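Long-range contacts in DNA polymerase (Pyrobaculum calidifontis, PDB 5MDN), which probably synthesises DNA as a family B polymerase, extending a DNA strand from 2'-deoxyribonucleoside 5'-triphosphates with release of diphosphate: residues V34-R39 / L146-E151; P410-D415 / Y593-F598; G553-Y558 / F565-G570. All coordinates share one frame; numbering follows the deposited sequence.

Interaction 1. Residues V34-R39 / L146-E151; sequences VDRRFR and LYEVVE
The carbonyl oxygen of V34 takes one hydrogen bond across the contact, from V149 N at 2.9 Å; the N-H points almost straight at it (176°), and the donor lies nearly on the C=O axis. Both methyls of V149 flank this oxygen, so the bond is packed round with carbon. V34 also gives its own N-H to Y147 O at 2.8 Å. One residue thus bonds to the neighbours on both sides of E148, which is the pattern of parallel strands.

V34 and E148 therefore point to the same face of the sheet. A branched valine fits here: with CG1 between the backbone N and carbonyl carbon (chi1 83°), that methyl lies over the strand opposite, and CB meets L146 CD1 at 3.7 Å. Above this apolar patch R36, extended from CG to NE, reaches back to E148, the two side chains crossing at about a right angle. R36 NH1 and E148 OE2 form a salt bridge at 2.5 Å, although as a hydrogen bond it is bent and weak. R36 NE pairs with E18 and E148 OE1 with R136, making a row of alternating charges that probably keeps all four ionised.

D35, its CG anti to the backbone N, ends the strand. D35 OD1 accepts from R37 N at 3.0 Å in an Asx turn, while D35 OD2, hydrogen-bonded to Y119, lies 3.3 Å from V149 CG2.

In this N-terminal mixed sheet, strand 30-35 runs between strand 17-24, antiparallel to it, and strand 144-155, whose other neighbour is the outermost strand 131-141; helix 115-123 packs against V149 and F38.

Interaction 2. Residues P410-D415 / Y593-F598; sequences PGLYSD and YERVLF
F598, Y413 and R595 carry this antiparallel pairing. F598 N donates to G411 O at 3.0 Å, and a weaker bond returns from G411 N. Glycine is required at 411, where the backbone angles would jam a CB against the preceding carbonyl oxygen. The F598 ring meets Y413 obliquely, Y413 CE1 to F598 CD1 at 4.2 Å, and touches the ring of Y605 as well.

Y413 bonds with V596 through both its N and its O, V596 N reaching Y413 O at 2.7 Å. Its CG is anti to the carbonyl carbon (chi1 -56°), which sets the ring on the face shared with V596 and F598, and its hydroxyl bonds to K409 O. Strand 411-413 is the edge of a four-stranded antiparallel sheet in the polymerase region. At 414-415 and at 594 both segments turn a corner into a second sheet, and D415 N still bonds to E594 O at 2.8 Å.

On the other face, R595 bends at chi3 (-64°). R595 NE then donates to S414 OG at 3.1 Å, in the guanidinium plane, and R595 CD lies 4.0 Å from L412 CD2. R595 NH1 bonds to L642 O, so this buried arginine joins the sheet to helix 628-643. An alanine here would remove the bonds to S414 and L642 and would probably weaken the packing on L412 and the tie to that helix.

Interaction 3. Residues G553-Y558 / F565-G570; sequences GIEVIY and FVKKSG
Backbone hydrogen bonds set the register between the two strands. K567 N donates to E555 O at 3.0 Å, lying in the carbonyl plane. Further along, F565 O accepts from I557 N at 3.0 Å and, weakly, from Y558 N at 3.5 Å. Because I557 and Y558 both face F565, this is a classic beta bulge, and it shifts the register by one residue. F565 N closes the pair with a bond to Y558 O, approaching from above the carbonyl plane.

The two strands, 556-560 and 563-567, form a beta hairpin whose tip carries the YGDTDS sequence of family B motif C; in relatives the second aspartate of the DTD core, with one from motif A, binds the catalytic metals. The hydroxyl of Y558, the tyrosine of that motif, bonds to D560.

Aromatic packing follows the bulge. Y558 turns its edge to the face of F565 in a T-shaped stack, centroids 5.0 Å apart and planes at 73°, with Y558 CD2 over F565 CD1 at 3.5 Å. F565 in turn meets Y605 edge-to-face.

Apolar contacts fill the opposite face. V566 CG1 lies alongside V556 CG2 at 3.8 Å, and V566 CB is touched by I554 CG2; the beta-branched valines and isoleucine put methyls directly against one another across the pair.

Charge plays a looser part at the exposed end of the pair. E555 and K567 run side by side, but E555 OE1 and K567 NZ are 4.4 Å apart, beyond a salt bridge, and OE1 lies nearer to K567 CE. A last polar contact is the cap: S569 OG, 4.0 Å from I554 CG1, weakly caps A571 N at the turn into helix 572-583.

Overall arrangement
Along the chain interaction 1 closes first; interaction 2 then joins segments 178 residues apart, and interaction 3 forms within the chain between them. Interaction 1 belongs to the N-terminal sheet, its centre about 60 Å from that of interaction 2 and about 59 Å from that of interaction 3, on the opposite side of the chain's centre from both. Interactions 2 and 3, centres about 12 Å apart, touch within the polymerase region: D415 O probably accepts from K568 N at 3.1 Å, and Y413 CZ packs on I557 CG2. Beyond the corners of interaction 2, strands 416-420 and 588-593 enter the five-stranded sheet holding the hairpin of interaction 3, so two sheets are joined by continuous chain.

Interaction 1. Residues V34-R39 / L146-E151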
loop_
_atom_site.group_PDB
_atom_site.type_symbol
_atom_site.label_atom_id
_atom_site.label_comp_id
_atom_site.label_asym_id
_atom_site.label_seq_id
_atom_site.Cartn_x
_atom_site.Cartn_y
_atom_site.Cartn_z
ATOM N N VAL A 34 24.744 -12.136 12.526
ATOM C CA VAL A 34 25.634 -11.697 11.463
ATOM C C VAL A 34 26.151 -12.895 10.675
ATOM O O VAL A 34 26.333 -13.992 11.213
ATOM C CB VAL A 34 26.797 -10.856 12.044
ATOM C CG1 VAL A 34 27.919 -11.742 12.573
ATOM C CG2 VAL A 34 27.300 -9.880 11.021
ATOM N N ASP A 35 26.354 -12.680 9.375
ATOM C CA ASP A 35 26.916 -13.693 8.485
ATOM C C ASP A 35 27.868 -13.011 7.514
ATOM O O ASP A 35 27.456 -12.125 6.759
ATOM C CB ASP A 35 25.822 -14.440 7.716
ATOM C CG ASP A 35 26.305 -15.764 7.147
ATOM O OD1 ASP A 35 27.530 -15.924 6.951
ATOM O OD2 ASP A 35 25.459 -16.646 6.894
ATOM N N ARG A 36 29.133 -13.425 7.533
ATOM C CA ARG A 36 30.140 -12.879 6.635
ATOM C C ARG A 36 30.430 -13.777 5.438
ATOM O O ARG A 36 31.105 -13.336 4.502
ATOM C CB ARG A 36 31.439 -12.623 7.407
ATOM C CG ARG A 36 31.244 -11.782 8.656
ATOM C CD ARG A 36 32.569 -11.447 9.326
ATOM N NE ARG A 36 32.373 -10.665 10.545
ATOM C CZ ARG A 36 32.032 -11.182 11.721
ATOM N NH1 ARG A 36 31.844 -12.489 11.849
ATOM N NH2 ARG A 36 31.871 -10.389 12.772
ATOM N N ARG A 37 29.950 -15.020 5.448
ATOM C CA ARG A 37 30.336 -15.999 4.441
ATOM C C ARG A 37 29.480 -15.960 3.180
ATOM O O ARG A 37 29.927 -16.453 2.137
ATOM C CB ARG A 37 30.322 -17.400 5.063
ATOM C CG ARG A 37 31.462 -17.571 6.057
ATOM C CD ARG A 37 31.603 -18.976 6.614
ATOM N NE ARG A 37 32.773 -19.051 7.487
ATOM C CZ ARG A 37 32.746 -18.831 8.798
ATOM N NH1 ARG A 37 31.602 -18.532 9.399
ATOM N NH2 ARG A 37 33.862 -18.910 9.509
ATOM N N PHE A 38 28.270 -15.407 3.241
ATOM C CA PHE A 38 27.437 -15.311 2.051
ATOM C C PHE A 38 27.979 -14.245 1.102
ATOM O O PHE A 38 28.582 -13.256 1.525
ATOM C CB PHE A 38 25.994 -14.984 2.432
ATOM C CG PHE A 38 25.021 -15.115 1.297
ATOM C CD1 PHE A 38 24.623 -16.364 0.846
ATOM C CD2 PHE A 38 24.506 -13.989 0.675
ATOM C CE1 PHE A 38 23.729 -16.488 -0.201
ATOM C CE2 PHE A 38 23.612 -14.106 -0.372
ATOM C CZ PHE A 38 23.223 -15.357 -0.811
ATOM N N ARG A 39 27.748 -14.448 -0.195
ATOM C CA ARG A 39 28.246 -13.549 -1.229
ATOM C C ARG A 39 27.232 -13.458 -2.360
ATOM O O ARG A 39 26.542 -14.443 -2.653
ATOM C CB ARG A 39 29.611 -14.004 -1.771
ATOM C CG ARG A 39 30.694 -14.033 -0.706
ATOM C CD ARG A 39 32.092 -13.897 -1.266
ATOM N NE ARG A 39 32.950 -13.159 -0.342
ATOM C CZ ARG A 39 33.414 -13.646 0.806
ATOM N NH1 ARG A 39 33.106 -14.879 1.186
ATOM N NH2 ARG A 39 34.187 -12.896 1.579
ATOM N N LEU A 146 25.919 -9.418 19.722
ATOM C CA LEU A 146 26.173 -9.914 18.378
ATOM C C LEU A 146 26.330 -11.430 18.388
ATOM O O LEU A 146 26.821 -12.016 19.355
ATOM C CB LEU A 146 27.425 -9.259 17.790
ATOM C CG LEU A 146 27.835 -9.621 16.362
ATOM C CD1 LEU A 146 26.753 -9.221 15.370
ATOM C CD2 LEU A 146 29.164 -8.970 16.002
ATOM N N TYR A 147 25.907 -12.057 17.293
ATOM C CA TYR A 147 25.964 -13.504 17.137
ATOM C C TYR A 147 26.426 -13.837 15.728
ATOM O O TYR A 147 25.886 -13.299 14.756
ATOM C CB TYR A 147 24.596 -14.153 17.388
ATOM C CG TYR A 147 24.190 -14.283 18.839
ATOM C CD1 TYR A 147 23.744 -13.183 19.559
ATOM C CD2 TYR A 147 24.231 -15.514 19.483
ATOM C CE1 TYR A 147 23.364 -13.301 20.882
ATOM C CE2 TYR A 147 23.854 -15.643 20.805
ATOM C CZ TYR A 147 23.421 -14.535 21.501
ATOM O OH TYR A 147 23.043 -14.659 22.818
ATOM N N GLU A 148 27.422 -14.712 15.616
ATOM C CA GLU A 148 27.831 -15.242 14.323
ATOM C C GLU A 148 26.958 -16.446 14.000
ATOM O O GLU A 148 26.947 -17.425 14.751
ATOM C CB GLU A 148 29.300 -15.660 14.326
ATOM C CG GLU A 148 30.302 -14.553 14.069
ATOM C CD GLU A 148 31.720 -15.086 13.950
ATOM O OE1 GLU A 148 31.986 -16.190 14.473
ATOM O OE2 GLU A 148 32.561 -14.409 13.323
ATOM N N VAL A 149 26.245 -16.383 12.882
ATOM C CA VAL A 149 25.359 -17.477 12.503
ATOM C C VAL A 149 26.202 -18.616 11.947
ATOM O O VAL A 149 27.131 -18.397 11.158
ATOM C CB VAL A 149 24.288 -17.008 11.500
ATOM C CG1 VAL A 149 23.600 -15.754 12.010
ATOM C CG2 VAL A 149 24.869 -16.773 10.122
ATOM N N VAL A 150 25.927 -19.829 12.408
ATOM C CA VAL A 150 26.552 -21.014 11.833
ATOM C C VAL A 150 25.689 -21.606 10.729
ATOM O O VAL A 150 26.161 -21.840 9.614
ATOM C CB VAL A 150 26.849 -22.047 12.939
ATOM C CG1 VAL A 150 27.604 -23.234 12.365
ATOM C CG2 VAL A 150 27.634 -21.401 14.070
ATOM N N GLU A 151 24.414 -21.856 11.018
ATOM C CA GLU A 151 23.510 -22.412 10.023
ATOM C C GLU A 151 22.078 -22.075 10.413
ATOM O O GLU A 151 21.707 -22.178 11.586
ATOM C CB GLU A 151 23.694 -23.928 9.895
ATOM C CG GLU A 151 22.906 -24.551 8.761
ATOM C CD GLU A 151 23.112 -26.046 8.664
ATOM O OE1 GLU A 151 23.357 -26.681 9.710
ATOM O OE2 GLU A 151 23.040 -26.584 7.540
#

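Interaction 2. Residues P410-D415 / Y593-F598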
loop_
_atom_site.group_PDB
_atom_site.type_symbol
_atom_site.label_atom_id
_atom_site.label_comp_id
_atom_site.label_asym_id
_atom_site.label_seq_id
_atom_site.Cartn_x
_atom_site.Cartn_y
_atom_site.Cartn_z
ATOM N N PRO A 410 -27.889 2.412 -13.693
ATOM C CA PRO A 410 -27.679 3.501 -12.728
ATOM C C PRO A 410 -28.972 3.833 -11.995
ATOM O O PRO A 410 -30.019 4.046 -12.612
ATOM C CB PRO A 410 -27.204 4.665 -13.603
ATOM C CG PRO A 410 -26.626 4.017 -14.817
ATOM C CD PRO A 410 -27.436 2.772 -15.048
ATOM N N GLY A 411 -28.892 3.883 -10.672
ATOM C CA GLY A 411 -30.061 4.162 -9.868
ATOM C C GLY A 411 -29.858 3.719 -8.432
ATOM O O GLY A 411 -28.762 3.333 -8.024
ATOM N N LEU A 412 -30.952 3.789 -7.675
ATOM C CA LEU A 412 -30.954 3.513 -6.246
ATOM C C LEU A 412 -31.469 2.104 -5.978
ATOM O O LEU A 412 -32.472 1.677 -6.557
ATOM C CB LEU A 412 -31.820 4.538 -5.508
ATOM C CG LEU A 412 -31.681 4.662 -3.991
ATOM C CD1 LEU A 412 -30.371 5.333 -3.626
ATOM C CD2 LEU A 412 -32.861 5.433 -3.416
ATOM N N TYR A 413 -30.774 1.385 -5.095
ATOM C CA TYR A 413 -31.137 0.023 -4.729
ATOM C C TYR A 413 -31.027 -0.134 -3.220
ATOM O O TYR A 413 -30.054 0.322 -2.614
ATOM C CB TYR A 413 -30.237 -1.011 -5.422
ATOM C CG TYR A 413 -30.218 -0.911 -6.932
ATOM C CD1 TYR A 413 -29.320 -0.070 -7.576
ATOM C CD2 TYR A 413 -31.092 -1.658 -7.709
ATOM C CE1 TYR A 413 -29.294 0.026 -8.954
ATOM C CE2 TYR A 413 -31.074 -1.569 -9.088
ATOM C CZ TYR A 413 -30.173 -0.725 -9.704
ATOM O OH TYR A 413 -30.151 -0.637 -11.076
ATOM N N SER A 414 -32.022 -0.783 -2.620
ATOM C CA SER A 414 -32.085 -0.970 -1.176
ATOM C C SER A 414 -31.841 -2.431 -0.815
ATOM O O SER A 414 -32.263 -3.337 -1.542
ATOM C CB SER A 414 -33.442 -0.519 -0.625
ATOM O OG SER A 414 -33.655 0.861 -0.866
ATOM N N ASP A 415 -31.160 -2.647 0.315
ATOM C CA ASP A 415 -30.840 -3.977 0.826
ATOM C C ASP A 415 -30.055 -4.796 -0.192
ATOM O O ASP A 415 -30.631 -5.616 -0.913
ATOM C CB ASP A 415 -32.116 -4.723 1.231
ATOM C CG ASP A 415 -32.809 -4.094 2.424
ATOM O OD1 ASP A 415 -32.104 -3.562 3.309
ATOM O OD2 ASP A 415 -34.055 -4.136 2.479
ATOM N N TYR A 593 -25.100 -3.802 2.467
ATOM C CA TYR A 593 -25.490 -2.408 2.316
ATOM C C TYR A 593 -26.983 -2.237 2.572
ATOM O O TYR A 593 -27.800 -3.016 2.071
ATOM C CB TYR A 593 -25.147 -1.901 0.917
ATOM C CG TYR A 593 -23.669 -1.759 0.636
ATOM C CD1 TYR A 593 -22.875 -0.909 1.394
ATOM C CD2 TYR A 593 -23.073 -2.462 -0.403
ATOM C CE1 TYR A 593 -21.524 -0.772 1.132
ATOM C CE2 TYR A 593 -21.725 -2.332 -0.673
ATOM C CZ TYR A 593 -20.956 -1.486 0.098
ATOM O OH TYR A 593 -19.612 -1.354 -0.167
ATOM N N GLU A 594 -27.330 -1.214 3.356
ATOM C CA GLU A 594 -28.732 -0.841 3.503
ATOM C C GLU A 594 -29.270 -0.231 2.214
ATOM O O GLU A 594 -30.422 -0.477 1.837
ATOM C CB GLU A 594 -28.891 0.129 4.673
ATOM C CG GLU A 594 -30.330 0.471 5.015
ATOM C CD GLU A 594 -30.437 1.330 6.260
ATOM O OE1 GLU A 594 -29.410 1.511 6.947
ATOM O OE2 GLU A 594 -31.547 1.824 6.553
ATOM N N ARG A 595 -28.453 0.568 1.530
ATOM C CA ARG A 595 -28.828 1.171 0.261
ATOM C C ARG A 595 -27.569 1.422 -0.558
ATOM O O ARG A 595 -26.486 1.635 -0.008
ATOM C CB ARG A 595 -29.630 2.463 0.477
ATOM C CG ARG A 595 -30.743 2.676 -0.538
ATOM C CD ARG A 595 -31.872 3.560 -0.014
ATOM N NE ARG A 595 -32.573 2.956 1.117
ATOM C CZ ARG A 595 -32.481 3.372 2.377
ATOM N NH1 ARG A 595 -31.717 4.409 2.688
ATOM N NH2 ARG A 595 -33.165 2.748 3.327
ATOM N N VAL A 596 -27.725 1.400 -1.881
ATOM C CA VAL A 596 -26.615 1.540 -2.820
ATOM C C VAL A 596 -27.049 2.465 -3.947
ATOM O O VAL A 596 -28.199 2.417 -4.398
ATOM C CB VAL A 596 -26.161 0.175 -3.391
ATOM C CG1 VAL A 596 -25.091 0.356 -4.460
ATOM C CG2 VAL A 596 -25.639 -0.719 -2.292
ATOM N N LEU A 597 -26.128 3.312 -4.399
ATOM C CA LEU A 597 -26.379 4.260 -5.479
ATOM C C LEU A 597 -25.334 4.064 -6.571
ATOM O O LEU A 597 -24.158 4.387 -6.375
ATOM C CB LEU A 597 -26.355 5.691 -4.952
ATOM C CG LEU A 597 -26.292 6.802 -5.998
ATOM C CD1 LEU A 597 -27.544 6.821 -6.861
ATOM C CD2 LEU A 597 -26.093 8.127 -5.298
ATOM N N PHE A 598 -25.765 3.547 -7.719
ATOM C CA PHE A 598 -24.926 3.489 -8.909
ATOM C C PHE A 598 -25.154 4.751 -9.731
ATOM O O PHE A 598 -26.278 5.017 -10.173
ATOM C CB PHE A 598 -25.237 2.246 -9.744
ATOM C CG PHE A 598 -24.543 0.999 -9.268
ATOM C CD1 PHE A 598 -25.137 0.168 -8.332
ATOM C CD2 PHE A 598 -23.299 0.652 -9.770
ATOM C CE1 PHE A 598 -24.498 -0.983 -7.901
ATOM C CE2 PHE A 598 -22.656 -0.495 -9.346
ATOM C CZ PHE A 598 -23.256 -1.314 -8.409
#

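Interaction 3. Residues G553-Y558 / F565-G570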
loop_
_atom_site.group_PDB
_atom_site.type_symbol
_atom_site.label_atom_id
_atom_site.label_comp_id
_atom_site.label_asym_id
_atom_site.label_seq_id
_atom_site.Cartn_x
_atom_site.Cartn_y
_atom_site.Cartn_z
ATOM N N GLY A 553 -35.161 -16.718 -6.225
ATOM C CA GLY A 553 -35.732 -15.387 -6.253
ATOM C C GLY A 553 -34.701 -14.318 -5.951
ATOM O O GLY A 553 -34.910 -13.487 -5.060
ATOM N N ILE A 554 -33.591 -14.315 -6.686
ATOM C CA ILE A 554 -32.450 -13.454 -6.389
ATOM C C ILE A 554 -32.201 -12.516 -7.565
ATOM O O ILE A 554 -31.820 -12.960 -8.656
ATOM C CB ILE A 554 -31.191 -14.272 -6.074
ATOM C CG1 ILE A 554 -31.411 -15.123 -4.822
ATOM C CG2 ILE A 554 -29.988 -13.355 -5.897
ATOM C CD1 ILE A 554 -30.231 -15.995 -4.460
ATOM N N GLU A 555 -32.417 -11.221 -7.339
ATOM C CA GLU A 555 -32.094 -10.191 -8.319
ATOM C C GLU A 555 -30.597 -9.900 -8.295
ATOM O O GLU A 555 -30.004 -9.748 -7.221
ATOM C CB GLU A 555 -32.888 -8.916 -8.032
ATOM C CG GLU A 555 -32.793 -7.862 -9.122
ATOM C CD GLU A 555 -33.195 -6.483 -8.632
ATOM O OE1 GLU A 555 -33.452 -6.335 -7.418
ATOM O OE2 GLU A 555 -33.256 -5.548 -9.458
ATOM N N VAL A 556 -29.984 -9.823 -9.473
ATOM C CA VAL A 556 -28.559 -9.539 -9.609
ATOM C C VAL A 556 -28.420 -8.153 -10.226
ATOM O O VAL A 556 -28.708 -7.957 -11.414
ATOM C CB VAL A 556 -27.839 -10.600 -10.452
ATOM C CG1 VAL A 556 -26.385 -10.207 -10.664
ATOM C CG2 VAL A 556 -27.932 -11.961 -9.778
ATOM N N ILE A 557 -27.980 -7.187 -9.417
ATOM C CA ILE A 557 -27.880 -5.806 -9.877
ATOM C C ILE A 557 -26.573 -5.565 -10.621
ATOM O O ILE A 557 -26.536 -4.823 -11.610
ATOM C CB ILE A 557 -28.011 -4.855 -8.675
ATOM C CG1 ILE A 557 -29.226 -5.224 -7.822
ATOM C CG2 ILE A 557 -28.080 -3.410 -9.138
ATOM C CD1 ILE A 557 -29.163 -4.667 -6.415
ATOM N N TYR A 558 -25.489 -6.192 -10.173
ATOM C CA TYR A 558 -24.169 -5.945 -10.730
ATOM C C TYR A 558 -23.345 -7.215 -10.620
ATOM O O TYR A 558 -23.517 -8.002 -9.685
ATOM C CB TYR A 558 -23.478 -4.778 -10.008
ATOM C CG TYR A 558 -22.010 -4.600 -10.330
ATOM C CD1 TYR A 558 -21.607 -3.807 -11.396
ATOM C CD2 TYR A 558 -21.027 -5.201 -9.552
ATOM C CE1 TYR A 558 -20.268 -3.633 -11.691
ATOM C CE2 TYR A 558 -19.686 -5.033 -9.840
ATOM C CZ TYR A 558 -19.313 -4.248 -10.910
ATOM O OH TYR A 558 -17.979 -4.076 -11.200
ATOM N N PHE A 565 -23.179 -8.189 -7.102
ATOM C CA PHE A 565 -24.082 -7.599 -6.122
ATOM C C PHE A 565 -25.465 -8.208 -6.312
ATOM O O PHE A 565 -25.966 -8.273 -7.438
ATOM C CB PHE A 565 -24.158 -6.075 -6.271
ATOM C CG PHE A 565 -22.867 -5.340 -5.962
ATOM C CD1 PHE A 565 -21.626 -5.930 -6.152
ATOM C CD2 PHE A 565 -22.910 -4.036 -5.497
ATOM C CE1 PHE A 565 -20.459 -5.242 -5.875
ATOM C CE2 PHE A 565 -21.748 -3.343 -5.217
ATOM C CZ PHE A 565 -20.521 -3.947 -5.406
ATOM N N VAL A 566 -26.083 -8.647 -5.215
ATOM C CA VAL A 566 -27.399 -9.271 -5.264
ATOM C C VAL A 566 -28.285 -8.672 -4.181
ATOM O O VAL A 566 -27.810 -8.108 -3.193
ATOM C CB VAL A 566 -27.334 -10.809 -5.108
ATOM C CG1 VAL A 566 -26.528 -11.430 -6.239
ATOM C CG2 VAL A 566 -26.741 -11.185 -3.757
ATOM N N LYS A 567 -29.593 -8.803 -4.387
ATOM C CA LYS A 567 -30.563 -8.327 -3.413
ATOM C C LYS A 567 -30.613 -9.270 -2.215
ATOM O O LYS A 567 -30.557 -10.494 -2.364
ATOM C CB LYS A 567 -31.944 -8.212 -4.060
ATOM C CG LYS A 567 -33.003 -7.578 -3.172
ATOM C CD LYS A 567 -32.808 -6.075 -3.058
ATOM C CE LYS A 567 -33.562 -5.321 -4.140
ATOM N NZ LYS A 567 -34.775 -4.652 -3.582
ATOM N N LYS A 568 -30.720 -8.691 -1.021
ATOM C CA LYS A 568 -30.692 -9.473 0.210
ATOM C C LYS A 568 -31.976 -10.284 0.347
ATOM O O LYS A 568 -33.078 -9.727 0.330
ATOM C CB LYS A 568 -30.513 -8.551 1.414
ATOM C CG LYS A 568 -30.423 -9.268 2.753
ATOM C CD LYS A 568 -30.274 -8.271 3.894
ATOM C CE LYS A 568 -30.199 -8.959 5.249
ATOM N NZ LYS A 568 -28.881 -9.610 5.479
ATOM N N SER A 569 -31.831 -11.599 0.480
ATOM C CA SER A 569 -32.964 -12.482 0.707
ATOM C C SER A 569 -32.484 -13.707 1.472
ATOM O O SER A 569 -31.290 -13.882 1.718
ATOM C CB SER A 569 -33.633 -12.891 -0.611
ATOM O OG SER A 569 -32.765 -13.691 -1.393
ATOM N N GLY A 570 -33.438 -14.553 1.861
ATOM C CA GLY A 570 -33.079 -15.847 2.413
ATOM C C GLY A 570 -32.471 -16.783 1.387
ATOM O O GLY A 570 -31.719 -17.696 1.742
#